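Local atomic coordinates of succinate dehydrogenase subunit A (Mycolicibacterium smegmatis, PDB entry 7D6V), a protein that probably oxidises succinate to fumarate as the FAD-carrying flavoprotein subunit of the mycobacterial succinate dehydrogenase Sdh1. Residues Arg167-Leu179 with Ala187-Phe200. Numbering follows the deposited sequence.
Sequences RVFHETSITELIL and AFGYYRETGNFVLF. With FAD (flavin-adenine dinucleotide), chain D.
Phe-200 turns its edge into one face of Phe-169 in a T-shaped pair: the planes stand 85° apart, the centroids lie 5.0 Å apart, and CE1 of Phe-200 sits over the middle of the Phe-169 ring. At the rim of Phe-169, close to its plane, is the hydroxyl of Tyr-191, which is hydrogen-bonded to Glu-5. Tyr-190 takes the CB of Ser-173 over its face as a CH-pi contact, 4.0 Å from the ring centroid, while CG2 of Thr-175 meets the ring edge, 3.5 Å from CE1 of Tyr-190. With chi1 at 62°, CG of Tyr-190 lies between its backbone N and carbonyl carbon, which lays the ring across Ser-173.

Strands 172-179 and 187-191 are antiparallel. Ser-173 and Tyr-190 form a hydrogen-bonded pair, each N donating to the other's O; beyond them Phe-188 O accepts from both Thr-175 N (2.9 Å) and Glu-176 N (3.2 Å), the signature of a classic beta bulge. At the other end Arg-192 NH1 forms a salt bridge with Glu-171 OE1, 3.2 Å long and weak as a hydrogen bond at 132°, whereas the backbone hydrogen bond from Arg-192 N to Glu-171 O is much straighter.

Strand 172-179 is an edge strand of its sheet within this chain, and its Ile-174 reads the FAD adenine: N donates to N1A (3.1 Å) and O accepts from N6A. This paired donor and acceptor matches the Watson-Crick edge of adenine, consistent with the hairpin helping to position the adenine end of the cofactor through main-chain atoms.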
ATOM      1  N   ARG A 167       6.486  21.120  -9.977  1.00 14.58           N
ATOM      2  CA  ARG A 167       5.044  21.060  -9.811  1.00 14.58           C
ATOM      3  C   ARG A 167       4.542  19.699 -10.268  1.00 14.58           C
ATOM      4  O   ARG A 167       4.983  19.180 -11.296  1.00 14.58           O
ATOM      5  CB  ARG A 167       4.340  22.170 -10.590  1.00 14.58           C
ATOM      6  CG  ARG A 167       2.871  22.300 -10.252  1.00 14.58           C
ATOM      7  CD  ARG A 167       2.265  23.543 -10.852  1.00 14.58           C
ATOM      8  NE  ARG A 167       0.813  23.531 -10.734  1.00 14.58           N
ATOM      9  CZ  ARG A 167       0.014  24.468 -11.228  1.00 14.58           C
ATOM     10  NH1 ARG A 167       0.526  25.503 -11.876  1.00 14.58           N
ATOM     11  NH2 ARG A 167      -1.296  24.370 -11.070  1.00 14.58           N
ATOM     12  N   VAL A 168       3.622  19.125  -9.499  1.00 13.73           N
ATOM     13  CA  VAL A 168       3.051  17.815  -9.783  1.00 13.73           C
ATOM     14  C   VAL A 168       1.632  18.008 -10.291  1.00 13.73           C
ATOM     15  O   VAL A 168       0.831  18.711  -9.664  1.00 13.73           O
ATOM     16  CB  VAL A 168       3.067  16.908  -8.540  1.00 13.73           C
ATOM     17  CG1 VAL A 168       2.576  15.517  -8.895  1.00 13.73           C
ATOM     18  CG2 VAL A 168       4.460  16.846  -7.944  1.00 13.73           C
ATOM     19  N   PHE A 169       1.322  17.390 -11.427  1.00 14.29           N
ATOM     20  CA  PHE A 169      -0.011  17.414 -12.022  1.00 14.29           C
ATOM     21  C   PHE A 169      -0.537  15.983 -12.011  1.00 14.29           C
ATOM     22  O   PHE A 169      -0.384  15.251 -12.989  1.00 14.29           O
ATOM     23  CB  PHE A 169       0.003  17.976 -13.449  1.00 14.29           C
ATOM     24  CG  PHE A 169       0.579  19.360 -13.569  1.00 14.29           C
ATOM     25  CD1 PHE A 169      -0.248  20.447 -13.789  1.00 14.29           C
ATOM     26  CD2 PHE A 169       1.946  19.570 -13.504  1.00 14.29           C
ATOM     27  CE1 PHE A 169       0.272  21.715 -13.917  1.00 14.29           C
ATOM     28  CE2 PHE A 169       2.469  20.839 -13.629  1.00 14.29           C
ATOM     29  CZ  PHE A 169       1.631  21.911 -13.839  1.00 14.29           C
ATOM     30  N   HIS A 170      -1.163  15.583 -10.910  1.00 15.29           N
ATOM     31  CA  HIS A 170      -1.749  14.257 -10.827  1.00 15.29           C
ATOM     32  C   HIS A 170      -3.159  14.270 -11.409  1.00 15.29           C
ATOM     33  O   HIS A 170      -3.785  15.322 -11.555  1.00 15.29           O
ATOM     34  CB  HIS A 170      -1.779  13.753  -9.384  1.00 15.29           C
ATOM     35  CG  HIS A 170      -2.665  14.552  -8.483  1.00 15.29           C
ATOM     36  ND1 HIS A 170      -3.942  14.157  -8.148  1.00 15.29           N
ATOM     37  CD2 HIS A 170      -2.454  15.723  -7.839  1.00 15.29           C
ATOM     38  CE1 HIS A 170      -4.479  15.053  -7.340  1.00 15.29           C
ATOM     39  NE2 HIS A 170      -3.597  16.013  -7.137  1.00 15.29           N
ATOM     40  N   GLU A 171      -3.650  13.074 -11.745  1.00 15.90           N
ATOM     41  CA  GLU A 171      -4.946  12.905 -12.404  1.00 15.90           C
ATOM     42  C   GLU A 171      -4.990  13.662 -13.730  1.00 15.90           C
ATOM     43  O   GLU A 171      -6.007  14.247 -14.100  1.00 15.90           O
ATOM     44  CB  GLU A 171      -6.096  13.345 -11.493  1.00 15.90           C
ATOM     45  CG  GLU A 171      -6.310  12.505 -10.241  1.00 15.90           C
ATOM     46  CD  GLU A 171      -6.773  11.098 -10.539  1.00 15.90           C
ATOM     47  OE1 GLU A 171      -7.483  10.908 -11.546  1.00 15.90           O
ATOM     48  OE2 GLU A 171      -6.448  10.181  -9.760  1.00 15.90           O
ATOM     49  N   THR A 172      -3.871  13.654 -14.449  1.00 15.28           N
ATOM     50  CA  THR A 172      -3.751  14.324 -15.737  1.00 15.28           C
ATOM     51  C   THR A 172      -3.232  13.327 -16.760  1.00 15.28           C
ATOM     52  O   THR A 172      -2.275  12.597 -16.488  1.00 15.28           O
ATOM     53  CB  THR A 172      -2.816  15.533 -15.651  1.00 15.28           C
ATOM     54  OG1 THR A 172      -3.229  16.380 -14.573  1.00 15.28           O
ATOM     55  CG2 THR A 172      -2.849  16.328 -16.941  1.00 15.28           C
ATOM     56  N   SER A 173      -3.857  13.298 -17.932  1.00 14.91           N
ATOM     57  CA  SER A 173      -3.540  12.332 -18.973  1.00 14.91           C
ATOM     58  C   SER A 173      -3.069  13.066 -20.218  1.00 14.91           C
ATOM     59  O   SER A 173      -3.749  13.977 -20.697  1.00 14.91           O
ATOM     60  CB  SER A 173      -4.756  11.461 -19.292  1.00 14.91           C
ATOM     61  OG  SER A 173      -4.471  10.544 -20.330  1.00 14.91           O
ATOM     62  N   ILE A 174      -1.912  12.669 -20.736  1.00 14.79           N
ATOM     63  CA  ILE A 174      -1.323  13.277 -21.924  1.00 14.79           C
ATOM     64  C   ILE A 174      -1.733  12.458 -23.138  1.00 14.79           C
ATOM     65  O   ILE A 174      -1.573  11.232 -23.153  1.00 14.79           O
ATOM     66  CB  ILE A 174       0.208  13.363 -21.807  1.00 14.79           C
ATOM     67  CG1 ILE A 174       0.607  14.293 -20.663  1.00 14.79           C
ATOM     68  CG2 ILE A 174       0.814  13.836 -23.112  1.00 14.79           C
ATOM     69  CD1 ILE A 174       0.166  15.724 -20.851  1.00 14.79           C
ATOM     70  N   THR A 175      -2.263  13.133 -24.157  1.00 15.55           N
ATOM     71  CA  THR A 175      -2.768  12.461 -25.344  1.00 15.55           C
ATOM     72  C   THR A 175      -1.954  12.727 -26.602  1.00 15.55           C
ATOM     73  O   THR A 175      -2.107  11.987 -27.577  1.00 15.55           O
ATOM     74  CB  THR A 175      -4.225  12.862 -25.611  1.00 15.55           C
ATOM     75  OG1 THR A 175      -4.277  14.218 -26.068  1.00 15.55           O
ATOM     76  CG2 THR A 175      -5.051  12.733 -24.348  1.00 15.55           C
ATOM     77  N   GLU A 176      -1.107  13.751 -26.612  1.00 17.09           N
ATOM     78  CA  GLU A 176      -0.329  14.075 -27.797  1.00 17.09           C
ATOM     79  C   GLU A 176       0.959  14.769 -27.384  1.00 17.09           C
ATOM     80  O   GLU A 176       1.036  15.411 -26.335  1.00 17.09           O
ATOM     81  CB  GLU A 176      -1.122  14.967 -28.759  1.00 17.09           C
ATOM     82  CG  GLU A 176      -0.605  14.976 -30.186  1.00 17.09           C
ATOM     83  CD  GLU A 176      -0.924  13.693 -30.930  1.00 17.09           C
ATOM     84  OE1 GLU A 176      -0.181  12.702 -30.771  1.00 17.09           O
ATOM     85  OE2 GLU A 176      -1.925  13.674 -31.674  1.00 17.09           O
ATOM     86  N   LEU A 177       1.976  14.629 -28.227  1.00 17.46           N
ATOM     87  CA  LEU A 177       3.217  15.381 -28.108  1.00 17.46           C
ATOM     88  C   LEU A 177       3.305  16.353 -29.273  1.00 17.46           C
ATOM     89  O   LEU A 177       3.139  15.955 -30.430  1.00 17.46           O
ATOM     90  CB  LEU A 177       4.433  14.453 -28.096  1.00 17.46           C
ATOM     91  CG  LEU A 177       4.549  13.470 -26.932  1.00 17.46           C
ATOM     92  CD1 LEU A 177       5.831  12.672 -27.038  1.00 17.46           C
ATOM     93  CD2 LEU A 177       4.487  14.204 -25.611  1.00 17.46           C
ATOM     94  N   ILE A 178       3.560  17.613 -28.970  1.00 19.50           N
ATOM     95  CA  ILE A 178       3.588  18.667 -29.975  1.00 19.50           C
ATOM     96  C   ILE A 178       5.009  18.833 -30.487  1.00 19.50           C
ATOM     97  O   ILE A 178       5.971  18.846 -29.711  1.00 19.50           O
ATOM     98  CB  ILE A 178       3.041  19.987 -29.400  1.00 19.50           C
ATOM     99  CG1 ILE A 178       1.673  19.759 -28.754  1.00 19.50           C
ATOM    100  CG2 ILE A 178       2.947  21.041 -30.484  1.00 19.50           C
ATOM    101  CD1 ILE A 178       0.610  19.302 -29.717  1.00 19.50           C
ATOM    102  N   LEU A 179       5.142  18.957 -31.803  1.00 22.52           N
ATOM    103  CA  LEU A 179       6.430  19.092 -32.461  1.00 22.52           C
ATOM    104  C   LEU A 179       6.512  20.436 -33.168  1.00 22.52           C
ATOM    105  O   LEU A 179       5.500  20.983 -33.616  1.00 22.52           O
ATOM    106  CB  LEU A 179       6.652  17.962 -33.470  1.00 22.52           C
ATOM    107  CG  LEU A 179       7.421  16.722 -33.013  1.00 22.52           C
ATOM    108  CD1 LEU A 179       6.806  16.113 -31.771  1.00 22.52           C
ATOM    109  CD2 LEU A 179       7.449  15.706 -34.131  1.00 22.52           C
ATOM    110  N   ALA A 187       3.645  19.105 -24.597  1.00 16.26           N
ATOM    111  CA  ALA A 187       2.695  18.015 -24.434  1.00 16.26           C
ATOM    112  C   ALA A 187       1.293  18.576 -24.261  1.00 16.26           C
ATOM    113  O   ALA A 187       1.103  19.613 -23.623  1.00 16.26           O
ATOM    114  CB  ALA A 187       3.057  17.138 -23.234  1.00 16.26           C
ATOM    115  N   PHE A 188       0.316  17.882 -24.833  1.00 16.36           N
ATOM    116  CA  PHE A 188      -1.085  18.268 -24.768  1.00 16.36           C
ATOM    117  C   PHE A 188      -1.879  17.163 -24.087  1.00 16.36           C
ATOM    118  O   PHE A 188      -1.692  15.982 -24.387  1.00 16.36           O
ATOM    119  CB  PHE A 188      -1.636  18.540 -26.173  1.00 16.36           C
ATOM    120  CG  PHE A 188      -3.096  18.882 -26.205  1.00 16.36           C
ATOM    121  CD1 PHE A 188      -3.516  20.190 -26.053  1.00 16.36           C
ATOM    122  CD2 PHE A 188      -4.047  17.899 -26.402  1.00 16.36           C
ATOM    123  CE1 PHE A 188      -4.856  20.506 -26.088  1.00 16.36           C
ATOM    124  CE2 PHE A 188      -5.387  18.212 -26.433  1.00 16.36           C
ATOM    125  CZ  PHE A 188      -5.790  19.517 -26.278  1.00 16.36           C
ATOM    126  N   GLY A 189      -2.758  17.543 -23.170  1.00 14.96           N
ATOM    127  CA  GLY A 189      -3.549  16.558 -22.471  1.00 14.96           C
ATOM    128  C   GLY A 189      -4.776  17.180 -21.846  1.00 14.96           C
ATOM    129  O   GLY A 189      -5.126  18.327 -22.127  1.00 14.96           O
ATOM    130  N   TYR A 190      -5.423  16.408 -20.979  1.00 14.84           N
ATOM    131  CA  TYR A 190      -6.638  16.857 -20.319  1.00 14.84           C
ATOM    132  C   TYR A 190      -6.581  16.500 -18.843  1.00 14.84           C
ATOM    133  O   TYR A 190      -5.901  15.554 -18.439  1.00 14.84           O
ATOM    134  CB  TYR A 190      -7.896  16.240 -20.956  1.00 14.84           C
ATOM    135  CG  TYR A 190      -7.956  14.734 -20.858  1.00 14.84           C
ATOM    136  CD1 TYR A 190      -7.416  13.936 -21.851  1.00 14.84           C
ATOM    137  CD2 TYR A 190      -8.553  14.110 -19.772  1.00 14.84           C
ATOM    138  CE1 TYR A 190      -7.465  12.563 -21.765  1.00 14.84           C
ATOM    139  CE2 TYR A 190      -8.602  12.741 -19.676  1.00 14.84           C
ATOM    140  CZ  TYR A 190      -8.060  11.972 -20.677  1.00 14.84           C
ATOM    141  OH  TYR A 190      -8.107  10.602 -20.591  1.00 14.84           O
ATOM    142  N   TYR A 191      -7.314  17.268 -18.046  1.00 15.55           N
ATOM    143  CA  TYR A 191      -7.525  16.940 -16.644  1.00 15.55           C
ATOM    144  C   TYR A 191      -8.653  15.927 -16.531  1.00 15.55           C
ATOM    145  O   TYR A 191      -9.721  16.112 -17.119  1.00 15.55           O
ATOM    146  CB  TYR A 191      -7.871  18.194 -15.845  1.00 15.55           C
ATOM    147  CG  TYR A 191      -6.726  19.156 -15.653  1.00 15.55           C
ATOM    148  CD1 TYR A 191      -6.708  20.379 -16.305  1.00 15.55           C
ATOM    149  CD2 TYR A 191      -5.678  18.853 -14.801  1.00 15.55           C
ATOM    150  CE1 TYR A 191      -5.673  21.263 -16.128  1.00 15.55           C
ATOM    151  CE2 TYR A 191      -4.638  19.733 -14.616  1.00 15.55           C
ATOM    152  CZ  TYR A 191      -4.642  20.938 -15.281  1.00 15.55           C
ATOM    153  OH  TYR A 191      -3.606  21.821 -15.099  1.00 15.55           O
ATOM    154  N   ARG A 192      -8.417  14.854 -15.778  1.00 16.16           N
ATOM    155  CA  ARG A 192      -9.465  13.858 -15.593  1.00 16.16           C
ATOM    156  C   ARG A 192     -10.663  14.450 -14.868  1.00 16.16           C
ATOM    157  O   ARG A 192     -11.809  14.193 -15.243  1.00 16.16           O
ATOM    158  CB  ARG A 192      -8.928  12.649 -14.831  1.00 16.16           C
ATOM    159  CG  ARG A 192      -7.933  11.810 -15.596  1.00 16.16           C
ATOM    160  CD  ARG A 192      -7.692  10.497 -14.883  1.00 16.16           C
ATOM    161  NE  ARG A 192      -8.759   9.539 -15.144  1.00 16.16           N
ATOM    162  CZ  ARG A 192      -9.047   8.507 -14.359  1.00 16.16           C
ATOM    163  NH1 ARG A 192      -8.347   8.295 -13.256  1.00 16.16           N
ATOM    164  NH2 ARG A 192     -10.036   7.688 -14.678  1.00 16.16           N
ATOM    165  N   GLU A 193     -10.418  15.271 -13.846  1.00 16.96           N
ATOM    166  CA  GLU A 193     -11.501  15.755 -12.995  1.00 16.96           C
ATOM    167  C   GLU A 193     -12.493  16.611 -13.774  1.00 16.96           C
ATOM    168  O   GLU A 193     -13.710  16.456 -13.630  1.00 16.96           O
ATOM    169  CB  GLU A 193     -10.923  16.544 -11.822  1.00 16.96           C
ATOM    170  CG  GLU A 193     -11.931  17.434 -11.124  1.00 16.96           C
ATOM    171  CD  GLU A 193     -11.282  18.408 -10.168  1.00 16.96           C
ATOM    172  OE1 GLU A 193     -10.038  18.488 -10.158  1.00 16.96           O
ATOM    173  OE2 GLU A 193     -12.016  19.088  -9.422  1.00 16.96           O
ATOM    174  N   THR A 194     -11.994  17.522 -14.607  1.00 16.10           N
ATOM    175  CA  THR A 194     -12.847  18.495 -15.271  1.00 16.10           C
ATOM    176  C   THR A 194     -12.978  18.288 -16.770  1.00 16.10           C
ATOM    177  O   THR A 194     -13.911  18.832 -17.368  1.00 16.10           O
ATOM    178  CB  THR A 194     -12.327  19.918 -15.019  1.00 16.10           C
ATOM    179  OG1 THR A 194     -10.935  19.986 -15.347  1.00 16.10           O
ATOM    180  CG2 THR A 194     -12.511  20.301 -13.565  1.00 16.10           C
ATOM    181  N   GLY A 195     -12.083  17.524 -17.388  1.00 16.19           N
ATOM    182  CA  GLY A 195     -12.100  17.374 -18.826  1.00 16.19           C
ATOM    183  C   GLY A 195     -11.547  18.551 -19.591  1.00 16.19           C
ATOM    184  O   GLY A 195     -11.739  18.623 -20.809  1.00 16.19           O
ATOM    185  N   ASN A 196     -10.870  19.474 -18.919  1.00 16.28           N
ATOM    186  CA  ASN A 196     -10.334  20.668 -19.552  1.00 16.28           C
ATOM    187  C   ASN A 196      -8.929  20.407 -20.073  1.00 16.28           C
ATOM    188  O   ASN A 196      -8.192  19.577 -19.538  1.00 16.28           O
ATOM    189  CB  ASN A 196     -10.321  21.836 -18.567  1.00 16.28           C
ATOM    190  CG  ASN A 196     -11.693  22.429 -18.353  1.00 16.28           C
ATOM    191  OD1 ASN A 196     -12.415  22.709 -19.307  1.00 16.28           O
ATOM    192  ND2 ASN A 196     -12.062  22.624 -17.098  1.00 16.28           N
ATOM    193  N   PHE A 197      -8.553  21.143 -21.114  1.00 16.45           N
ATOM    194  CA  PHE A 197      -7.338  20.867 -21.865  1.00 16.45           C
ATOM    195  C   PHE A 197      -6.172  21.711 -21.364  1.00 16.45           C
ATOM    196  O   PHE A 197      -6.299  22.930 -21.177  1.00 16.45           O
ATOM    197  CB  PHE A 197      -7.567  21.103 -23.356  1.00 16.45           C
ATOM    198  CG  PHE A 197      -8.631  20.225 -23.938  1.00 16.45           C
ATOM    199  CD1 PHE A 197      -8.680  18.882 -23.619  1.00 16.45           C
ATOM    200  CD2 PHE A 197      -9.590  20.741 -24.785  1.00 16.45           C
ATOM    201  CE1 PHE A 197      -9.657  18.071 -24.138  1.00 16.45           C
ATOM    202  CE2 PHE A 197     -10.571  19.933 -25.308  1.00 16.45           C
ATOM    203  CZ  PHE A 197     -10.603  18.597 -24.987  1.00 16.45           C
ATOM    204  N   VAL A 198      -5.037  21.051 -21.164  1.00 15.98           N
ATOM    205  CA  VAL A 198      -3.816  21.669 -20.674  1.00 15.98           C
ATOM    206  C   VAL A 198      -2.699  21.411 -21.677  1.00 15.98           C
ATOM    207  O   VAL A 198      -2.541  20.295 -22.186  1.00 15.98           O
ATOM    208  CB  VAL A 198      -3.449  21.149 -19.266  1.00 15.98           C
ATOM    209  CG1 VAL A 198      -3.314  19.636 -19.259  1.00 15.98           C
ATOM    210  CG2 VAL A 198      -2.177  21.808 -18.767  1.00 15.98           C
ATOM    211  N   LEU A 199      -1.947  22.462 -21.981  1.00 16.30           N
ATOM    212  CA  LEU A 199      -0.803  22.399 -22.877  1.00 16.30           C
ATOM    213  C   LEU A 199       0.447  22.793 -22.107  1.00 16.30           C
ATOM    214  O   LEU A 199       0.509  23.883 -21.530  1.00 16.30           O
ATOM    215  CB  LEU A 199      -0.998  23.317 -24.083  1.00 16.30           C
ATOM    216  CG  LEU A 199       0.247  23.565 -24.931  1.00 16.30           C
ATOM    217  CD1 LEU A 199       0.674  22.299 -25.651  1.00 16.30           C
ATOM    218  CD2 LEU A 199      -0.001  24.689 -25.915  1.00 16.30           C
ATOM    219  N   PHE A 200       1.436  21.911 -22.109  1.00 16.13           N
ATOM    220  CA  PHE A 200       2.756  22.202 -21.577  1.00 16.13           C
ATOM    221  C   PHE A 200       3.678  22.575 -22.729  1.00 16.13           C
ATOM    222  O   PHE A 200       3.520  22.093 -23.850  1.00 16.13           O
ATOM    223  CB  PHE A 200       3.306  21.002 -20.808  1.00 16.13           C
ATOM    224  CG  PHE A 200       2.408  20.540 -19.697  1.00 16.13           C
ATOM    225  CD1 PHE A 200       2.526  21.073 -18.427  1.00 16.13           C
ATOM    226  CD2 PHE A 200       1.438  19.583 -19.925  1.00 16.13           C
ATOM    227  CE1 PHE A 200       1.698  20.655 -17.410  1.00 16.13           C
ATOM    228  CE2 PHE A 200       0.609  19.163 -18.911  1.00 16.13           C
ATOM    229  CZ  PHE A 200       0.739  19.698 -17.653  1.00 16.13           C
TER
HETATM  230  PA  FAD D 701       5.070   2.957 -13.340  1.00 47.92           P
HETATM  231  O1A FAD D 701       5.537   3.537 -12.057  1.00 60.35           O
HETATM  232  O2A FAD D 701       4.426   1.625 -13.343  1.00 49.78           O
HETATM  233  O5B FAD D 701       3.999   3.974 -13.948  1.00 56.78           O
HETATM  234  C5B FAD D 701       4.291   4.910 -14.969  1.00 44.11           C
HETATM  235  C4B FAD D 701       3.620   6.237 -14.659  1.00 52.81           C
HETATM  236  O4B FAD D 701       3.268   6.907 -15.865  1.00 51.81           O
HETATM  237  C3B FAD D 701       2.335   6.116 -13.877  1.00 50.05           C
HETATM  238  O3B FAD D 701       2.357   7.124 -12.877  1.00 55.52           O
HETATM  239  C2B FAD D 701       1.253   6.458 -14.867  1.00 47.82           C
HETATM  240  O2B FAD D 701       0.115   7.052 -14.257  1.00 66.09           O
HETATM  241  C1B FAD D 701       1.957   7.439 -15.758  1.00 53.66           C
HETATM  242  N9A FAD D 701       1.315   7.516 -17.079  1.00 52.69           N
HETATM  243  C8A FAD D 701       1.119   6.509 -17.928  1.00 42.11           C
HETATM  244  N7A FAD D 701       0.506   6.940 -19.046  1.00 48.96           N
HETATM  245  C5A FAD D 701       0.299   8.253 -18.911  1.00 47.12           C
HETATM  246  C6A FAD D 701      -0.299   9.330 -19.715  1.00 47.41           C
HETATM  247  N6A FAD D 701      -0.820   9.090 -20.928  1.00 50.65           N
HETATM  248  N1A FAD D 701      -0.310  10.564 -19.197  1.00 47.33           N
HETATM  249  C2A FAD D 701       0.205  10.838 -17.996  1.00 51.28           C
HETATM  250  N3A FAD D 701       0.760   9.913 -17.217  1.00 51.84           N
HETATM  251  C4A FAD D 701       0.837   8.628 -17.612  1.00 48.04           C
HETATM  252  N1  FAD D 701       9.802  -5.754 -10.902  1.00 62.94           N
HETATM  253  C2  FAD D 701      10.764  -6.195 -10.067  1.00 63.04           C
HETATM  254  O2  FAD D 701      11.940  -5.926 -10.328  1.00 56.25           O
HETATM  255  N3  FAD D 701      10.510  -6.910  -8.971  1.00 65.67           N
HETATM  256  C4  FAD D 701       9.274  -7.245  -8.624  1.00 65.21           C
HETATM  257  O4  FAD D 701       9.063  -7.909  -7.601  1.00 66.69           O
HETATM  258  C4X FAD D 701       8.157  -6.810  -9.478  1.00 60.33           C
HETATM  259  N5  FAD D 701       6.884  -7.113  -9.183  1.00 60.90           N
HETATM  260  C5X FAD D 701       5.889  -6.695  -9.981  1.00 55.02           C
HETATM  261  C6  FAD D 701       4.580  -7.015  -9.660  1.00 53.65           C
HETATM  262  C7  FAD D 701       3.548  -6.594 -10.477  1.00 50.56           C
HETATM  263  C7M FAD D 701       2.127  -6.935 -10.143  1.00 49.65           C
HETATM  264  C8  FAD D 701       3.844  -5.803 -11.689  1.00 47.62           C
HETATM  265  C8M FAD D 701       2.724  -5.345 -12.576  1.00 42.14           C
HETATM  266  C9  FAD D 701       5.147  -5.478 -12.013  1.00 49.32           C
HETATM  267  C9A FAD D 701       6.178  -5.900 -11.198  1.00 54.45           C
HETATM  268  N10 FAD D 701       7.497  -5.575 -11.525  1.00 55.67           N
HETATM  269  C10 FAD D 701       8.508  -6.021 -10.670  1.00 57.06           C
HETATM  270  C1' FAD D 701       7.809  -4.782 -12.708  1.00 52.27           C
HETATM  271  C2' FAD D 701       8.137  -3.354 -12.287  1.00 57.37           C
HETATM  272  O2' FAD D 701       7.317  -2.965 -11.188  1.00 60.89           O
HETATM  273  C3' FAD D 701       7.886  -2.351 -13.398  1.00 54.68           C
HETATM  274  O3' FAD D 701       8.789  -2.618 -14.462  1.00 59.71           O
HETATM  275  C4' FAD D 701       8.124  -0.933 -12.903  1.00 52.15           C
HETATM  276  O4' FAD D 701       7.224  -0.639 -11.844  1.00 56.02           O
HETATM  277  C5' FAD D 701       7.922   0.102 -13.992  1.00 53.37           C
HETATM  278  O5' FAD D 701       7.961   1.380 -13.374  1.00 50.83           O
HETATM  279  P   FAD D 701       7.820   2.741 -14.191  1.00 52.77           P
HETATM  280  O1P FAD D 701       8.296   3.834 -13.301  1.00 55.36           O
HETATM  281  O2P FAD D 701       8.449   2.588 -15.529  1.00 55.97           O
HETATM  282  O3P FAD D 701       6.239   2.909 -14.436  1.00 53.35           O